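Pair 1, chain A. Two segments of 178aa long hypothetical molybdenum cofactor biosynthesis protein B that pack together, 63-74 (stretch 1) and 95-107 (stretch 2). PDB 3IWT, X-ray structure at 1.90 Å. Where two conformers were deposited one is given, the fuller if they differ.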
# COMPACT_ATOMS: atom_id res chain seq x y z
N PRO A 63 -5.23 14.78 -23.85
CA PRO A 63 -4.04 13.99 -24.15
C PRO A 63 -3.60 13.13 -22.94
O PRO A 63 -4.25 13.19 -21.87
CB PRO A 63 -3.00 15.07 -24.44
CG PRO A 63 -3.32 16.13 -23.49
CD PRO A 63 -4.84 16.12 -23.34
N ASP A 64 -2.50 12.40 -23.09
CA ASP A 64 -1.89 11.63 -21.99
C ASP A 64 -1.12 12.54 -21.03
O ASP A 64 0.11 12.47 -20.94
CB ASP A 64 -0.91 10.56 -22.54
CG ASP A 64 -1.58 9.52 -23.39
OD1 ASP A 64 -2.70 9.07 -23.06
OD2 ASP A 64 -0.95 9.11 -24.39
N ASP A 65 -1.85 13.36 -20.30
CA ASP A 65 -1.25 14.33 -19.38
C ASP A 65 -2.03 14.22 -18.09
O ASP A 65 -3.27 14.30 -18.12
CB ASP A 65 -1.34 15.74 -19.95
CG ASP A 65 -0.87 16.80 -18.96
OD1 ASP A 65 0.34 16.98 -18.82
OD2 ASP A 65 -1.69 17.41 -18.28
N LYS A 66 -1.31 14.03 -16.98
CA LYS A 66 -1.93 13.72 -15.68
C LYS A 66 -2.95 14.79 -15.29
O LYS A 66 -4.09 14.48 -14.96
CB LYS A 66 -0.84 13.56 -14.60
CG LYS A 66 -1.37 13.41 -13.17
CD LYS A 66 -0.31 13.00 -12.15
CE LYS A 66 -0.91 12.96 -10.74
NZ LYS A 66 0.03 12.44 -9.71
N ILE A 67 -2.53 16.05 -15.31
CA ILE A 67 -3.39 17.16 -14.89
C ILE A 67 -4.61 17.29 -15.78
O ILE A 67 -5.72 17.48 -15.29
CB ILE A 67 -2.64 18.52 -14.86
CG1 ILE A 67 -1.49 18.49 -13.85
CG2 ILE A 67 -3.59 19.66 -14.51
CD1 ILE A 67 -1.93 18.26 -12.45
N LYS A 68 -4.41 17.19 -17.09
CA LYS A 68 -5.53 17.27 -18.03
C LYS A 68 -6.53 16.13 -17.87
O LYS A 68 -7.73 16.33 -18.02
CB LYS A 68 -5.03 17.39 -19.47
CG LYS A 68 -4.40 18.76 -19.77
CD LYS A 68 -3.94 18.82 -21.20
CE LYS A 68 -3.74 20.20 -21.72
NZ LYS A 68 -2.83 21.02 -20.94
N ILE A 69 -6.04 14.95 -17.54
CA ILE A 69 -6.89 13.78 -17.34
C ILE A 69 -7.66 13.94 -16.03
O ILE A 69 -8.88 13.74 -16.00
CB ILE A 69 -6.05 12.48 -17.31
CG1 ILE A 69 -5.58 12.08 -18.72
CG2 ILE A 69 -6.84 11.33 -16.68
CD1 ILE A 69 -4.51 10.93 -18.68
N LEU A 70 -6.98 14.39 -14.97
CA LEU A 70 -7.68 14.68 -13.71
C LEU A 70 -8.79 15.72 -13.89
O LEU A 70 -9.90 15.53 -13.41
CB LEU A 70 -6.70 15.16 -12.63
CG LEU A 70 -5.66 14.20 -12.06
CD1 LEU A 70 -4.58 14.97 -11.21
CD2 LEU A 70 -6.36 13.08 -11.24
N LYS A 71 -8.49 16.82 -14.58
CA LYS A 71 -9.49 17.86 -14.82
C LYS A 71 -10.69 17.34 -15.62
O LYS A 71 -11.82 17.68 -15.31
CB LYS A 71 -8.89 19.03 -15.58
CG LYS A 71 -9.89 20.14 -15.73
CD LYS A 71 -9.56 21.10 -16.85
CE LYS A 71 -10.75 22.12 -17.10
NZ LYS A 71 -11.46 22.51 -15.83
N ALA A 72 -10.45 16.52 -16.65
CA ALA A 72 -11.56 15.90 -17.42
C ALA A 72 -12.47 15.06 -16.52
O ALA A 72 -13.68 15.16 -16.58
CB ALA A 72 -11.02 15.06 -18.59
N PHE A 73 -11.88 14.26 -15.64
CA PHE A 73 -12.67 13.45 -14.71
C PHE A 73 -13.40 14.24 -13.63
O PHE A 73 -14.56 13.95 -13.35
CB PHE A 73 -11.82 12.33 -14.10
CG PHE A 73 -11.69 11.12 -15.01
CD1 PHE A 73 -10.73 11.08 -16.01
CD2 PHE A 73 -12.53 10.02 -14.86
CE1 PHE A 73 -10.62 9.96 -16.86
CE2 PHE A 73 -12.40 8.89 -15.69
CZ PHE A 73 -11.43 8.87 -16.69
N THR A 74 -12.73 15.21 -13.02
CA THR A 74 -13.38 16.05 -11.99
C THR A 74 -14.51 16.91 -12.56
O THR A 74 -15.54 17.09 -11.90
CB THR A 74 -12.36 16.90 -11.15
OG1 THR A 74 -11.60 17.76 -12.01
CG2 THR A 74 -11.46 15.98 -10.39
N PRO A 95 4.86 3.69 -22.67
CA PRO A 95 5.46 4.57 -21.69
C PRO A 95 4.55 5.75 -21.36
O PRO A 95 4.57 6.23 -20.24
CB PRO A 95 6.73 5.05 -22.39
CG PRO A 95 7.07 3.99 -23.30
CD PRO A 95 5.78 3.43 -23.79
N THR A 96 3.69 6.15 -22.30
CA THR A 96 2.85 7.33 -22.11
C THR A 96 1.44 7.01 -21.62
O THR A 96 0.67 7.93 -21.37
CB THR A 96 2.82 8.18 -23.39
OG1 THR A 96 2.51 7.35 -24.52
CG2 THR A 96 4.16 8.84 -23.60
N ASP A 97 1.10 5.72 -21.49
CA ASP A 97 -0.19 5.28 -20.92
C ASP A 97 -0.22 5.49 -19.39
O ASP A 97 0.46 4.76 -18.64
CB ASP A 97 -0.45 3.81 -21.20
CG ASP A 97 -0.85 3.53 -22.64
OD1 ASP A 97 -1.08 4.46 -23.43
OD2 ASP A 97 -0.88 2.33 -22.98
N ILE A 98 -1.03 6.46 -18.93
CA ILE A 98 -1.08 6.83 -17.51
C ILE A 98 -2.52 6.94 -16.93
O ILE A 98 -2.71 7.36 -15.78
CB ILE A 98 -0.32 8.15 -17.26
CG1 ILE A 98 -0.97 9.33 -18.01
CG2 ILE A 98 1.18 8.03 -17.61
CD1 ILE A 98 -0.54 10.68 -17.41
N THR A 99 -3.52 6.50 -17.68
CA THR A 99 -4.91 6.69 -17.29
C THR A 99 -5.24 5.97 -15.97
O THR A 99 -5.81 6.56 -15.04
CB THR A 99 -5.85 6.17 -18.38
OG1 THR A 99 -5.63 6.89 -19.61
CG2 THR A 99 -7.33 6.31 -17.95
N VAL A 100 -4.84 4.71 -15.87
CA VAL A 100 -5.12 3.87 -14.69
C VAL A 100 -4.38 4.37 -13.46
O VAL A 100 -4.94 4.46 -12.38
CB VAL A 100 -4.83 2.36 -14.97
CG1 VAL A 100 -5.06 1.53 -13.72
CG2 VAL A 100 -5.73 1.87 -16.13
N GLU A 101 -3.13 4.73 -13.64
CA GLU A 101 -2.30 5.20 -12.56
C GLU A 101 -2.77 6.57 -12.07
O GLU A 101 -2.57 6.94 -10.91
CB GLU A 101 -0.86 5.32 -13.04
CG GLU A 101 -0.20 4.00 -13.39
CD GLU A 101 -0.77 3.31 -14.62
OE1 GLU A 101 -1.15 3.98 -15.63
OE2 GLU A 101 -0.84 2.05 -14.56
N THR A 102 -3.40 7.34 -12.96
CA THR A 102 -3.93 8.63 -12.60
C THR A 102 -5.29 8.52 -11.87
O THR A 102 -5.50 9.17 -10.84
CB THR A 102 -4.07 9.53 -13.86
OG1 THR A 102 -2.78 9.68 -14.45
CG2 THR A 102 -4.65 10.89 -13.50
N ILE A 103 -6.21 7.72 -12.40
CA ILE A 103 -7.59 7.73 -11.91
C ILE A 103 -7.93 6.67 -10.88
O ILE A 103 -8.75 6.91 -9.98
CB ILE A 103 -8.59 7.68 -13.11
CG1 ILE A 103 -8.36 8.91 -14.00
CG2 ILE A 103 -10.06 7.55 -12.65
CD1 ILE A 103 -8.57 10.27 -13.34
N ARG A 104 -7.31 5.49 -10.98
CA ARG A 104 -7.71 4.37 -10.15
C ARG A 104 -7.55 4.69 -8.69
O ARG A 104 -8.33 4.24 -7.85
CB ARG A 104 -6.92 3.08 -10.54
CG ARG A 104 -7.37 1.84 -9.80
CD ARG A 104 -6.77 0.60 -10.45
NE ARG A 104 -5.33 0.68 -10.36
CZ ARG A 104 -4.52 -0.22 -10.94
NH1 ARG A 104 -5.02 -1.22 -11.62
NH2 ARG A 104 -3.22 -0.10 -10.81
N LYS A 105 -6.58 5.55 -8.38
CA LYS A 105 -6.30 5.98 -7.04
C LYS A 105 -7.45 6.74 -6.40
O LYS A 105 -7.58 6.73 -5.16
CB LYS A 105 -5.06 6.91 -7.02
CG LYS A 105 -3.80 6.17 -6.92
CD LYS A 105 -2.60 7.08 -6.85
CE LYS A 105 -1.62 6.78 -8.01
NZ LYS A 105 -1.00 8.11 -8.49
N LEU A 106 -8.25 7.40 -7.23
CA LEU A 106 -9.35 8.24 -6.79
C LEU A 106 -10.63 7.51 -6.42
O LEU A 106 -11.57 8.10 -5.86
CB LEU A 106 -9.67 9.27 -7.86
CG LEU A 106 -8.46 10.05 -8.40
CD1 LEU A 106 -9.05 11.11 -9.32
CD2 LEU A 106 -7.56 10.65 -7.35
N PHE A 107 -10.70 6.23 -6.77
CA PHE A 107 -11.89 5.44 -6.50
C PHE A 107 -12.13 5.38 -5.00
O PHE A 107 -11.19 5.18 -4.22
CB PHE A 107 -11.74 4.01 -7.08
CG PHE A 107 -11.64 3.94 -8.59
CD1 PHE A 107 -12.17 4.92 -9.40
CD2 PHE A 107 -11.06 2.81 -9.20
CE1 PHE A 107 -12.11 4.83 -10.80
CE2 PHE A 107 -11.02 2.70 -10.63
CZ PHE A 107 -11.54 3.72 -11.41
O HOH W 1 -2.95 7.96 -20.52
O HOH W 2 -0.17 6.49 -24.62
O HOH W 3 1.95 10.33 -20.65

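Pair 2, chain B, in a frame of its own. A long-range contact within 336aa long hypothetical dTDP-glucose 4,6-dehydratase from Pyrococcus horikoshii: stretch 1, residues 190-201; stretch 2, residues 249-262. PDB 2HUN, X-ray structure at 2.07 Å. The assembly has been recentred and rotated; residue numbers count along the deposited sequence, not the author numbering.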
# COMPACT_ATOMS: atom_id res chain seq x y z
N LYS B 190 15.62 -14.64 18.03
CA LYS B 190 16.16 -13.91 16.89
C LYS B 190 17.64 -14.27 16.80
O LYS B 190 18.29 -14.48 17.81
CB LYS B 190 15.99 -12.40 17.08
CG LYS B 190 14.55 -11.88 17.02
CD LYS B 190 13.94 -12.08 15.63
CE LYS B 190 12.53 -11.50 15.56
NZ LYS B 190 11.95 -11.63 14.19
N LEU B 191 18.16 -14.34 15.58
CA LEU B 191 19.56 -14.71 15.34
C LEU B 191 20.65 -14.31 16.33
O LEU B 191 21.31 -15.16 16.92
CB LEU B 191 20.00 -14.21 13.96
CG LEU B 191 21.44 -14.58 13.59
CD1 LEU B 191 21.55 -16.08 13.37
CD2 LEU B 191 21.88 -13.82 12.33
N ILE B 192 20.85 -13.00 16.49
CA ILE B 192 21.90 -12.49 17.37
C ILE B 192 21.70 -12.86 18.84
O ILE B 192 22.64 -13.31 19.50
CB ILE B 192 22.06 -10.96 17.18
CG1 ILE B 192 22.57 -10.70 15.75
CG2 ILE B 192 23.03 -10.39 18.19
CD1 ILE B 192 22.62 -9.23 15.36
N PRO B 193 20.48 -12.69 19.37
CA PRO B 193 20.26 -13.05 20.78
C PRO B 193 20.44 -14.56 20.98
O PRO B 193 21.11 -14.99 21.91
CB PRO B 193 18.83 -12.61 21.04
CG PRO B 193 18.66 -11.44 20.11
CD PRO B 193 19.32 -11.95 18.84
N LYS B 194 19.83 -15.35 20.10
CA LYS B 194 19.93 -16.80 20.18
C LYS B 194 21.39 -17.23 20.17
O LYS B 194 21.79 -18.08 20.97
CB LYS B 194 19.20 -17.44 19.00
CG LYS B 194 19.23 -18.97 19.01
CD LYS B 194 18.69 -19.57 17.71
CE LYS B 194 19.46 -19.06 16.50
NZ LYS B 194 20.95 -19.20 16.63
N THR B 195 22.18 -16.65 19.27
CA THR B 195 23.59 -17.00 19.17
C THR B 195 24.35 -16.69 20.46
O THR B 195 25.12 -17.53 20.94
CB THR B 195 24.26 -16.25 18.00
OG1 THR B 195 23.61 -16.60 16.77
CG2 THR B 195 25.74 -16.64 17.90
N ILE B 196 24.15 -15.50 21.01
CA ILE B 196 24.84 -15.11 22.25
C ILE B 196 24.47 -16.05 23.39
O ILE B 196 25.34 -16.58 24.08
CB ILE B 196 24.46 -13.67 22.66
CG1 ILE B 196 24.98 -12.67 21.61
CG2 ILE B 196 25.05 -13.35 24.02
CD1 ILE B 196 24.44 -11.28 21.78
N ILE B 197 23.17 -16.24 23.59
CA ILE B 197 22.67 -17.12 24.65
C ILE B 197 23.24 -18.53 24.54
O ILE B 197 23.84 -19.05 25.49
CB ILE B 197 21.13 -17.18 24.61
CG1 ILE B 197 20.56 -15.82 25.05
CG2 ILE B 197 20.62 -18.31 25.50
CD1 ILE B 197 19.05 -15.71 24.91
N ARG B 198 23.05 -19.16 23.39
CA ARG B 198 23.55 -20.52 23.18
C ARG B 198 25.06 -20.64 23.35
O ARG B 198 25.55 -21.60 23.95
CB ARG B 198 23.14 -21.03 21.80
CG ARG B 198 21.65 -21.35 21.67
CD ARG B 198 21.29 -21.77 20.25
NE ARG B 198 21.89 -23.06 19.87
CZ ARG B 198 21.39 -24.24 20.21
NH1 ARG B 198 20.29 -24.33 20.95
NH2 ARG B 198 22.01 -25.35 19.82
N ALA B 199 25.81 -19.67 22.83
CA ALA B 199 27.26 -19.71 22.93
C ALA B 199 27.71 -19.59 24.39
O ALA B 199 28.67 -20.25 24.80
CB ALA B 199 27.88 -18.59 22.10
N SER B 200 27.03 -18.76 25.17
CA SER B 200 27.39 -18.60 26.57
C SER B 200 27.12 -19.89 27.33
O SER B 200 27.60 -20.09 28.44
CB SER B 200 26.60 -17.45 27.20
OG SER B 200 25.23 -17.81 27.38
N LEU B 201 26.33 -20.78 26.71
CA LEU B 201 25.97 -22.06 27.31
C LEU B 201 26.68 -23.22 26.64
O LEU B 201 26.29 -24.38 26.80
CB LEU B 201 24.46 -22.28 27.23
CG LEU B 201 23.59 -21.41 28.14
CD1 LEU B 201 22.12 -21.61 27.79
CD2 LEU B 201 23.86 -21.77 29.59
N THR B 249 26.12 -12.16 6.17
CA THR B 249 25.42 -13.43 6.15
C THR B 249 25.39 -13.92 7.59
O THR B 249 26.15 -13.43 8.42
CB THR B 249 26.15 -14.45 5.29
OG1 THR B 249 27.46 -14.68 5.84
CG2 THR B 249 26.29 -13.92 3.89
N ASN B 250 24.52 -14.88 7.88
CA ASN B 250 24.44 -15.40 9.24
C ASN B 250 25.78 -15.95 9.73
O ASN B 250 26.15 -15.74 10.89
CB ASN B 250 23.36 -16.47 9.33
CG ASN B 250 21.97 -15.91 9.08
OD1 ASN B 250 21.77 -14.69 9.07
ND2 ASN B 250 20.99 -16.79 8.90
N LEU B 251 26.51 -16.63 8.86
CA LEU B 251 27.80 -17.17 9.26
C LEU B 251 28.72 -16.03 9.68
O LEU B 251 29.43 -16.14 10.67
CB LEU B 251 28.45 -17.96 8.11
CG LEU B 251 29.86 -18.48 8.42
CD1 LEU B 251 29.86 -19.28 9.71
CD2 LEU B 251 30.36 -19.33 7.26
N GLU B 252 28.70 -14.94 8.92
CA GLU B 252 29.53 -13.78 9.23
C GLU B 252 29.16 -13.21 10.59
O GLU B 252 30.03 -12.87 11.39
CB GLU B 252 29.35 -12.68 8.17
CG GLU B 252 30.22 -12.84 6.94
CD GLU B 252 29.97 -11.73 5.93
OE1 GLU B 252 28.83 -11.63 5.43
OE2 GLU B 252 30.92 -10.97 5.63
N VAL B 253 27.86 -13.09 10.83
CA VAL B 253 27.36 -12.56 12.09
C VAL B 253 27.83 -13.46 13.23
O VAL B 253 28.39 -12.98 14.22
CB VAL B 253 25.81 -12.47 12.09
CG1 VAL B 253 25.30 -12.06 13.46
CG2 VAL B 253 25.36 -11.47 11.03
N VAL B 254 27.61 -14.76 13.08
CA VAL B 254 28.01 -15.72 14.10
C VAL B 254 29.51 -15.69 14.38
O VAL B 254 29.92 -15.67 15.54
CB VAL B 254 27.59 -17.15 13.70
CG1 VAL B 254 28.24 -18.17 14.62
CG2 VAL B 254 26.07 -17.27 13.78
N LYS B 255 30.34 -15.67 13.34
CA LYS B 255 31.78 -15.63 13.53
C LYS B 255 32.22 -14.41 14.34
O LYS B 255 33.12 -14.50 15.17
CB LYS B 255 32.52 -15.61 12.18
CG LYS B 255 32.74 -16.99 11.56
CD LYS B 255 33.51 -16.88 10.24
CE LYS B 255 33.51 -18.19 9.48
NZ LYS B 255 34.24 -18.08 8.19
N ILE B 256 31.58 -13.27 14.10
CA ILE B 256 31.92 -12.05 14.81
C ILE B 256 31.44 -12.10 16.27
O ILE B 256 32.14 -11.64 17.17
CB ILE B 256 31.32 -10.81 14.08
CG1 ILE B 256 32.08 -10.59 12.77
CG2 ILE B 256 31.41 -9.58 14.96
CD1 ILE B 256 31.53 -9.48 11.90
N ILE B 257 30.26 -12.66 16.50
CA ILE B 257 29.73 -12.77 17.85
C ILE B 257 30.65 -13.63 18.71
O ILE B 257 30.97 -13.28 19.85
CB ILE B 257 28.32 -13.41 17.85
CG1 ILE B 257 27.30 -12.42 17.26
CG2 ILE B 257 27.92 -13.82 19.26
CD1 ILE B 257 25.90 -12.98 17.13
N LEU B 258 31.09 -14.76 18.17
CA LEU B 258 31.98 -15.66 18.90
C LEU B 258 33.30 -14.98 19.21
O LEU B 258 33.80 -15.07 20.33
CB LEU B 258 32.21 -16.94 18.10
CG LEU B 258 30.91 -17.71 17.82
CD1 LEU B 258 31.23 -18.98 17.07
CD2 LEU B 258 30.21 -18.01 19.13
N ARG B 259 33.87 -14.31 18.22
CA ARG B 259 35.13 -13.61 18.42
C ARG B 259 34.99 -12.61 19.55
O ARG B 259 35.79 -12.58 20.48
CB ARG B 259 35.56 -12.89 17.14
CG ARG B 259 36.58 -11.78 17.38
CD ARG B 259 37.20 -11.27 16.08
NE ARG B 259 36.24 -10.62 15.19
CZ ARG B 259 35.78 -9.38 15.34
NH1 ARG B 259 36.19 -8.63 16.35
NH2 ARG B 259 34.92 -8.88 14.46
N LEU B 260 33.94 -11.79 19.47
CA LEU B 260 33.69 -10.76 20.48
C LEU B 260 33.33 -11.31 21.84
O LEU B 260 33.34 -10.59 22.84
CB LEU B 260 32.62 -9.78 19.98
CG LEU B 260 33.08 -8.95 18.77
CD1 LEU B 260 31.93 -8.10 18.25
CD2 LEU B 260 34.25 -8.07 19.19
N MET B 261 32.99 -12.60 21.89
CA MET B 261 32.67 -13.24 23.15
C MET B 261 33.94 -13.92 23.65
O MET B 261 33.91 -14.76 24.55
CB MET B 261 31.54 -14.26 22.97
CG MET B 261 30.15 -13.64 22.92
SD MET B 261 28.82 -14.86 22.75
CE MET B 261 28.29 -15.01 24.45
N GLY B 262 35.07 -13.54 23.05
CA GLY B 262 36.36 -14.09 23.42
C GLY B 262 36.44 -15.59 23.23
O GLY B 262 37.17 -16.27 23.96

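Pair 1 and pair 2 share a backbone arrangement in which two helical segments run in broadly the same direction and cross at a negative angle. Fourteen central residues superpose with an RMSD of 0.7 Å, although the helix axes cross at -61° in pair 1 and -43° in pair 2, with closest approaches of 9.9 and 10.1 Å. In neither pair does a direct hydrogen bond join the stretches; the side-chain contacts of pair 2 are largely apolar, while pair 1 combines apolar packing with water bridges.

At the centre the side chains fall nearly together. A:Ile69 and A:Leu70 coincide with B:Thr195 and B:Ile196, and A:Thr102 with B:Ile257, the side-chain centres lying 0.6 to 0.7 Å apart at these three positions, so threonine and isoleucine exchange sides. In pair 1, A:Ile69 CG2 lies 3.9 Å from A:Thr102 CG2; in pair 2, B:Thr195 CG2 lies 3.7 Å from B:Ile257 CD1. Each threonine adopts the m rotamer and turns its hydroxyl back to its own helix: A:Thr102 OG1 donates to A:Ile98 O at 2.7 Å, and B:Thr195 OG1 to B:Leu191 O, also at 2.7 Å. With the hydroxyl thus satisfied, the methyl group is free to pack as an apolar surface.

Further along, the bulk is distributed differently. A:Phe73 matches B:Ala199, and A:Ile103 matches B:Leu258. The phenylalanine presents a ring face to A:Ile103, whose CG1 sits 3.9 Å from the ring centroid in a CH-pi contact. B:Ala199 offers only its CB methyl, which lies 3.8 Å from B:Leu258 CD2. Three residues further on, where A:Leu106 matches B:Met261, A:Leu106 CD1 meets A:Leu70 CD2 at 3.8 Å, whereas the longer B:Met261 reaches both B:Ile196, with CE 3.7 Å from CG2, and B:Ala199, with SD 3.9 Å from CB.

The beginning of the first helix differs most. A:Asp65, matched to B:Leu191, points away from stretch 2 and caps its own helix, its OD2 accepting from A:Lys68 N at 3.0 Å. B:Leu191 instead points toward stretch 2, placing CD2 4.0 Å from B:Val253 CG1. A:Ile98, the counterpart of B:Val253, extends CD1 to within 3.5 Å of A:Lys66 N; the matching B:Ile192 meets B:Val253 through side chains, CG1 to CG1 at 3.8 Å. Pair 1 also has a hydrated margin around A:Asp64. One water donates to A:Asp64 OD1 (2.8 Å) and A:Thr99 OG1 (3.0 Å) while accepting from A:Ile98 N (2.9 Å), and another donates to both A:Asp64 O and A:Thr96 O at 2.8 Å, bridging the stretches where their side chains make no direct hydrogen bond.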